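Local coordinates for protein urea carboxylase (Thermus thermophilus, PDB 3OEP) that is of unknown function but is a KipI-KipA homologue with cyclophilin-like domains, and may bind ATP and act as a hydrolase, at residues Q399-G402 with E403-R406; A470-P474 with R475-L479; L96-S99 with L100-K104. One frame throughout, in Å; residues are numbered along the deposited sequence.

Contact 1: residues Q399-G402 with E403-R406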
loop_
_atom_site.group_PDB
_atom_site.type_symbol
_atom_site.label_atom_id
_atom_site.label_comp_id
_atom_site.label_asym_id
_atom_site.label_seq_id
_atom_site.Cartn_x
_atom_site.Cartn_y
_atom_site.Cartn_z
ATOM N N GLN A 399 1.660 19.376 3.972
ATOM C CA GLN A 399 2.042 20.458 3.063
ATOM C C GLN A 399 0.885 21.438 2.874
ATOM O O GLN A 399 0.677 21.971 1.783
ATOM C CB GLN A 399 2.486 19.902 1.709
ATOM C CG GLN A 399 3.845 19.218 1.738
ATOM C CD GLN A 399 3.801 17.831 2.319
ATOM O OE1 GLN A 399 2.977 17.002 1.917
ATOM N NE2 GLN A 399 4.691 17.559 3.275
ATOM N N PHE A 400 0.147 21.677 3.951
ATOM C CA PHE A 400 -0.981 22.594 3.917
ATOM C C PHE A 400 -0.610 23.927 3.272
ATOM O O PHE A 400 0.448 24.507 3.554
ATOM C CB PHE A 400 -1.510 22.843 5.333
ATOM C CG PHE A 400 -2.635 23.833 5.388
ATOM C CD1 PHE A 400 -2.382 25.187 5.558
ATOM C CD2 PHE A 400 -3.946 23.410 5.254
ATOM C CE1 PHE A 400 -3.428 26.101 5.602
ATOM C CE2 PHE A 400 -4.988 24.320 5.292
ATOM C CZ PHE A 400 -4.727 25.662 5.474
ATOM N N ALA A 401 -1.496 24.391 2.403
ATOM C CA ALA A 401 -1.454 25.733 1.852
ATOM C C ALA A 401 -2.887 26.218 1.824
ATOM O O ALA A 401 -3.771 25.490 1.375
ATOM C CB ALA A 401 -0.873 25.716 0.442
ATOM N N GLY A 402 -3.123 27.424 2.320
ATOM C CA GLY A 402 -4.469 27.969 2.379
ATOM C C GLY A 402 -5.172 27.965 1.034
ATOM O O GLY A 402 -6.346 27.604 0.939
ATOM N N GLU A 403 -4.452 28.359 -0.014
ATOM C CA GLU A 403 -5.054 28.415 -1.356
ATOM C C GLU A 403 -5.435 27.036 -1.899
ATOM O O GLU A 403 -6.416 26.904 -2.640
ATOM C CB GLU A 403 -4.136 29.150 -2.339
ATOM C CG GLU A 403 -4.037 30.652 -2.080
ATOM C CD GLU A 403 -5.397 31.354 -2.061
ATOM O OE1 GLU A 403 -6.264 31.023 -2.902
ATOM O OE2 GLU A 403 -5.600 32.234 -1.197
ATOM N N ALA A 404 -4.670 26.013 -1.528
ATOM C CA ALA A 404 -4.999 24.640 -1.896
ATOM C C ALA A 404 -6.254 24.187 -1.158
ATOM O O ALA A 404 -7.151 23.609 -1.755
ATOM C CB ALA A 404 -3.829 23.704 -1.592
ATOM N N PHE A 405 -6.320 24.464 0.144
ATOM C CA PHE A 405 -7.481 24.083 0.948
ATOM C C PHE A 405 -8.740 24.779 0.422
ATOM O O PHE A 405 -9.803 24.164 0.295
ATOM C CB PHE A 405 -7.236 24.433 2.425
ATOM C CG PHE A 405 -8.144 23.712 3.383
ATOM C CD1 PHE A 405 -9.307 24.316 3.846
ATOM C CD2 PHE A 405 -7.820 22.441 3.844
ATOM C CE1 PHE A 405 -10.148 23.655 4.732
ATOM C CE2 PHE A 405 -8.653 21.773 4.738
ATOM C CZ PHE A 405 -9.819 22.383 5.183
ATOM N N ARG A 406 -8.597 26.057 0.087
ATOM C CA ARG A 406 -9.685 26.856 -0.454
ATOM C C ARG A 406 -10.175 26.277 -1.784
ATOM O O ARG A 406 -11.377 26.116 -1.987
ATOM C CB ARG A 406 -9.218 28.299 -0.643
ATOM C CG ARG A 406 -10.312 29.281 -0.955
ATOM C CD ARG A 406 -9.748 30.688 -1.009
ATOM N NE ARG A 406 -10.721 31.631 -1.553
ATOM C CZ ARG A 406 -11.731 32.174 -0.874
ATOM N NH1 ARG A 406 -12.553 33.010 -1.496
ATOM N NH2 ARG A 406 -11.933 31.894 0.414
#
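F400 and F405 meet over the first turn of helix 402-408, an N-cap turn with A401 at the N-cap. The tighter part is built from backbone and small side chains. A401 O accepts from F405 N at 3.0 Å, with an N-H...O angle of 166°. One residue on, R406 N gives its hydrogen to G402 O at 2.9 Å. The methyl groups of A401 and A404 lie CB to CB at 4.1 Å, and the buried A404 also rests on P469 of strand 467-472, so this side of the helix start faces that strand. The other side is looser and faces the surface. Here E403 and R406 lead their charged ends away from the loop, and the phenyl rings of F400 and F405 meet obliquely, planes 47° apart and centroids 5.7 Å from each other. F400 reaches over the turn because its CG stands opposite the backbone N (chi1 177°). Upstream, Q399 is tied to strand 467-472 through K468. Where the rings meet, F400 CE2 rests 3.6 Å from F405 CB.

Contact 2: residues A470-P474 with R475-L479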
loop_
_atom_site.group_PDB
_atom_site.type_symbol
_atom_site.label_atom_id
_atom_site.label_comp_id
_atom_site.label_asym_id
_atom_site.label_seq_id
_atom_site.Cartn_x
_atom_site.Cartn_y
_atom_site.Cartn_z
ATOM N N ALA A 470 -3.946 18.488 2.199
ATOM C CA ALA A 470 -5.076 18.115 3.025
ATOM C C ALA A 470 -5.123 16.608 3.226
ATOM O O ALA A 470 -4.431 15.854 2.531
ATOM C CB ALA A 470 -6.369 18.604 2.388
ATOM N N LEU A 471 -5.934 16.201 4.197
ATOM C CA LEU A 471 -6.226 14.807 4.495
ATOM C C LEU A 471 -7.731 14.647 4.587
ATOM O O LEU A 471 -8.406 15.478 5.191
ATOM C CB LEU A 471 -5.637 14.404 5.853
ATOM C CG LEU A 471 -4.196 14.761 6.187
ATOM C CD1 LEU A 471 -3.896 14.412 7.645
ATOM C CD2 LEU A 471 -3.256 14.041 5.254
ATOM N N VAL A 472 -8.264 13.571 4.018
ATOM C CA VAL A 472 -9.655 13.213 4.279
ATOM C C VAL A 472 -9.766 12.659 5.698
ATOM O O VAL A 472 -8.968 11.807 6.113
ATOM C CB VAL A 472 -10.187 12.182 3.269
ATOM C CG1 VAL A 472 -11.595 11.714 3.664
ATOM C CG2 VAL A 472 -10.188 12.781 1.862
ATOM N N ASP A 473 -10.748 13.160 6.437
ATOM C CA ASP A 473 -11.043 12.707 7.794
ATOM C C ASP A 473 -11.195 11.182 7.801
ATOM O O ASP A 473 -11.932 10.644 6.986
ATOM C CB ASP A 473 -12.331 13.373 8.274
ATOM C CG ASP A 473 -12.568 13.208 9.761
ATOM O OD1 ASP A 473 -12.630 14.240 10.473
ATOM O OD2 ASP A 473 -12.703 12.061 10.228
ATOM N N PRO A 474 -10.496 10.486 8.717
ATOM C CA PRO A 474 -10.587 9.017 8.742
ATOM C C PRO A 474 -12.018 8.480 8.844
ATOM O O PRO A 474 -12.296 7.385 8.349
ATOM C CB PRO A 474 -9.762 8.625 9.978
ATOM C CG PRO A 474 -9.604 9.865 10.765
ATOM C CD PRO A 474 -9.617 10.990 9.786
ATOM N N ARG A 475 -12.917 9.247 9.457
ATOM C CA ARG A 475 -14.335 8.857 9.554
ATOM C C ARG A 475 -15.061 8.756 8.205
ATOM O O ARG A 475 -16.121 8.127 8.124
ATOM C CB ARG A 475 -15.094 9.824 10.472
ATOM C CG ARG A 475 -14.675 9.741 11.921
ATOM C CD ARG A 475 -15.296 10.857 12.752
ATOM N NE ARG A 475 -14.696 12.155 12.443
ATOM C CZ ARG A 475 -15.003 13.294 13.059
ATOM N NH1 ARG A 475 -15.908 13.317 14.033
ATOM N NH2 ARG A 475 -14.400 14.419 12.699
ATOM N N ASP A 476 -14.502 9.363 7.160
ATOM C CA ASP A 476 -15.118 9.371 5.830
ATOM C C ASP A 476 -14.390 8.492 4.811
ATOM O O ASP A 476 -14.795 8.417 3.652
ATOM C CB ASP A 476 -15.193 10.812 5.297
ATOM C CG ASP A 476 -16.080 11.708 6.141
ATOM O OD1 ASP A 476 -17.059 11.199 6.734
ATOM O OD2 ASP A 476 -15.801 12.930 6.214
ATOM N N LEU A 477 -13.311 7.834 5.224
ATOM C CA LEU A 477 -12.534 7.019 4.294
ATOM C C LEU A 477 -13.316 5.833 3.732
ATOM O O LEU A 477 -13.067 5.415 2.599
ATOM C CB LEU A 477 -11.242 6.534 4.955
ATOM C CG LEU A 477 -10.183 7.618 5.117
ATOM C CD1 LEU A 477 -9.011 7.089 5.927
ATOM C CD2 LEU A 477 -9.733 8.129 3.754
ATOM N N TRP A 478 -14.257 5.294 4.512
ATOM C CA TRP A 478 -15.073 4.159 4.051
ATOM C C TRP A 478 -15.819 4.493 2.759
ATOM O O TRP A 478 -16.012 3.629 1.905
ATOM C CB TRP A 478 -16.061 3.695 5.138
ATOM C CG TRP A 478 -17.212 4.635 5.370
ATOM C CD1 TRP A 478 -17.207 5.756 6.149
ATOM C CD2 TRP A 478 -18.535 4.541 4.816
ATOM N NE1 TRP A 478 -18.437 6.369 6.113
ATOM C CE2 TRP A 478 -19.270 5.644 5.300
ATOM C CE3 TRP A 478 -19.164 3.640 3.949
ATOM C CZ2 TRP A 478 -20.606 5.865 4.952
ATOM C CZ3 TRP A 478 -20.492 3.853 3.613
ATOM C CH2 TRP A 478 -21.199 4.957 4.112
ATOM N N LEU A 479 -16.230 5.751 2.606
ATOM C CA LEU A 479 -16.908 6.179 1.392
ATOM C C LEU A 479 -16.017 5.991 0.173
ATOM O O LEU A 479 -16.485 5.551 -0.875
ATOM C CB LEU A 479 -17.353 7.640 1.496
ATOM C CG LEU A 479 -18.450 7.950 2.513
ATOM C CD1 LEU A 479 -18.538 9.456 2.726
ATOM C CD2 LEU A 479 -19.790 7.392 2.063
HETATM O O HOH W 1 -14.050 5.467 7.539
#
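D473 and R475 form an Asx turn, reinforced by a salt bridge between their side chains, where strand 467-472 leads into the short helix 477-480 within the cyclophilin-like fold of the subdomain A and B region. R475 grips the carboxylate side-on through two nitrogens: NE reaches D473 OD2 at 3.0 Å and NH2 reaches D473 OD1 at 2.8 Å. Both oxygens lie close to the guanidinium plane, but that plane is turned 35° from the carboxylate, and each nitrogen meets its oxygen on the syn side, out of the carboxylate plane. The anti lone pair of D473 OD2 is used by R475 N at 2.9 Å, giving this oxygen two donors; the three bonds together hold the carboxylate against rotation. A bend at chi3 (-72°) sets the guanidinium of R475 edge-on to the carboxylate of D473. The backbone closes the turn as D476 N donates to D473 O at 2.9 Å, and L477 N donates weakly to P474 O. D476 OD1 pairs with R393 of strand 390-396, which probably eases the like charges of D473 and D476. On the apolar side, V472 CG1 packs on L477 CD2 at 4.0 Å, while L477 CD1 approaches P474 CA. A water bridges the turn to the helix, donating to P474 O at 2.7 Å and accepting from W478 N at 3.0 Å.

Contact 3: residues L96-S99 with L100-K104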
loop_
_atom_site.group_PDB
_atom_site.type_symbol
_atom_site.label_atom_id
_atom_site.label_comp_id
_atom_site.label_asym_id
_atom_site.label_seq_id
_atom_site.Cartn_x
_atom_site.Cartn_y
_atom_site.Cartn_z
ATOM N N LEU A 96 26.393 15.173 -18.959
ATOM C CA LEU A 96 27.282 15.587 -17.871
ATOM C C LEU A 96 28.708 15.880 -18.328
ATOM O O LEU A 96 29.545 16.268 -17.510
ATOM C CB LEU A 96 27.306 14.512 -16.778
ATOM C CG LEU A 96 25.994 14.330 -16.011
ATOM C CD1 LEU A 96 26.057 13.083 -15.148
ATOM C CD2 LEU A 96 25.675 15.574 -15.170
ATOM N N GLY A 97 28.982 15.707 -19.621
ATOM C CA GLY A 97 30.313 15.930 -20.171
ATOM C C GLY A 97 31.319 14.884 -19.733
ATOM O O GLY A 97 32.517 15.158 -19.664
ATOM N N LEU A 98 30.830 13.679 -19.454
ATOM C CA LEU A 98 31.655 12.600 -18.912
ATOM C C LEU A 98 31.823 11.469 -19.920
ATOM O O LEU A 98 30.966 11.257 -20.780
ATOM C CB LEU A 98 30.994 12.031 -17.657
ATOM C CG LEU A 98 30.854 12.950 -16.448
ATOM C CD1 LEU A 98 29.880 12.356 -15.427
ATOM C CD2 LEU A 98 32.215 13.196 -15.823
ATOM N N SER A 99 32.916 10.727 -19.788
ATOM C CA SER A 99 33.066 9.459 -20.494
ATOM C C SER A 99 32.184 8.407 -19.822
ATOM O O SER A 99 31.768 8.574 -18.672
ATOM C CB SER A 99 34.518 8.997 -20.476
ATOM O OG SER A 99 34.880 8.485 -19.204
ATOM N N LEU A 100 31.916 7.319 -20.539
ATOM C CA LEU A 100 31.139 6.212 -19.987
ATOM C C LEU A 100 31.832 5.649 -18.751
ATOM O O LEU A 100 31.195 5.411 -17.726
ATOM C CB LEU A 100 30.941 5.110 -21.036
ATOM C CG LEU A 100 29.868 5.318 -22.112
ATOM C CD1 LEU A 100 29.710 6.774 -22.516
ATOM C CD2 LEU A 100 30.170 4.449 -23.333
ATOM N N GLU A 101 33.147 5.468 -18.834
ATOM C CA GLU A 101 33.902 4.953 -17.701
ATOM C C GLU A 101 33.913 5.924 -16.522
ATOM O O GLU A 101 33.921 5.493 -15.371
ATOM C CB GLU A 101 35.325 4.578 -18.117
ATOM C CG GLU A 101 35.381 3.370 -19.064
ATOM C CD GLU A 101 34.846 2.082 -18.442
ATOM O OE1 GLU A 101 35.229 1.756 -17.299
ATOM O OE2 GLU A 101 34.043 1.390 -19.102
ATOM N N ALA A 102 33.906 7.227 -16.807
ATOM C CA ALA A 102 33.872 8.234 -15.750
ATOM C C ALA A 102 32.556 8.165 -14.980
ATOM O O ALA A 102 32.554 8.292 -13.762
ATOM C CB ALA A 102 34.083 9.633 -16.326
ATOM N N VAL A 103 31.446 7.970 -15.694
ATOM C CA VAL A 103 30.147 7.777 -15.042
ATOM C C VAL A 103 30.166 6.567 -14.105
ATOM O O VAL A 103 29.742 6.653 -12.949
ATOM C CB VAL A 103 29.000 7.607 -16.058
ATOM C CG1 VAL A 103 27.716 7.162 -15.342
ATOM C CG2 VAL A 103 28.774 8.904 -16.811
ATOM N N LYS A 104 30.650 5.437 -14.608
ATOM C CA LYS A 104 30.740 4.226 -13.795
ATOM C C LYS A 104 31.586 4.438 -12.547
ATOM O O LYS A 104 31.209 4.025 -11.449
ATOM C CB LYS A 104 31.343 3.081 -14.596
ATOM C CG LYS A 104 30.531 2.605 -15.774
ATOM C CD LYS A 104 31.261 1.403 -16.376
ATOM C CE LYS A 104 30.924 1.139 -17.811
ATOM N NZ LYS A 104 31.800 0.030 -18.276
#
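L98 and V103 form a hydrophobic staple beside the S99 N-cap of helix 100-108, with A102 against the other leucine methyl. Along L98, CB already touches both partners, lying 3.9 Å from V103 CG2 and 4.1 Å from A102 CB. CG carries the chain onward, opposite the carbonyl carbon (chi1 -64°), and the two methyls then divide the work: CD1 meets V103 CG2 at 3.9 Å, and CD2 meets A102 CB. The side chains of L98 and V103 run at about a right angle to one another, and the valine's CG2 branch is touched at both the root and the tip of the leucine.

S99 occupies the N-cap position. Its OG accepts from A102 N at 2.9 Å in a bond somewhat bent at 148°, and a chi1 of 75° places the hydroxyl oxygen between the backbone N and the carbonyl carbon, facing the first turn. A102 CB lies close beside that oxygen as well. S99 O takes V103 N at 3.1 Å, the first regular bond of the helix. Farther along, K104 NZ makes a salt bridge to E101 OE2 at 2.8 Å and has a second acidic partner in E199 of strand 194-199. Just upstream, helix 89-96 ends in a Schellman motif, with G97 at positive phi. Helix 100-108 sets off from this corner with V103 buried against L89 and A93 of helix 89-96 and L133 of a loop, while L100 also touches A93.

In the fold
From the N terminus, contact 3 comes first, at the corner between helices 89-96 and 100-108 in the subdomain C and D region. The chain then completes the sheet of that region and builds two antiparallel sheets before strand 390-396 leads into contact 1, where a loop turns into helix 402-408. Contact 2 follows at the end of strand 467-472, which pairs with 390-396. The three lie in series; none nests in or crosses another. Contacts 1 and 2 share the subdomain A and B region, with centres about 17 Å apart, and both join short helices to that pair of strands. Contact 3 lies about 43 Å from contact 1 and 49 Å from contact 2, centre to centre.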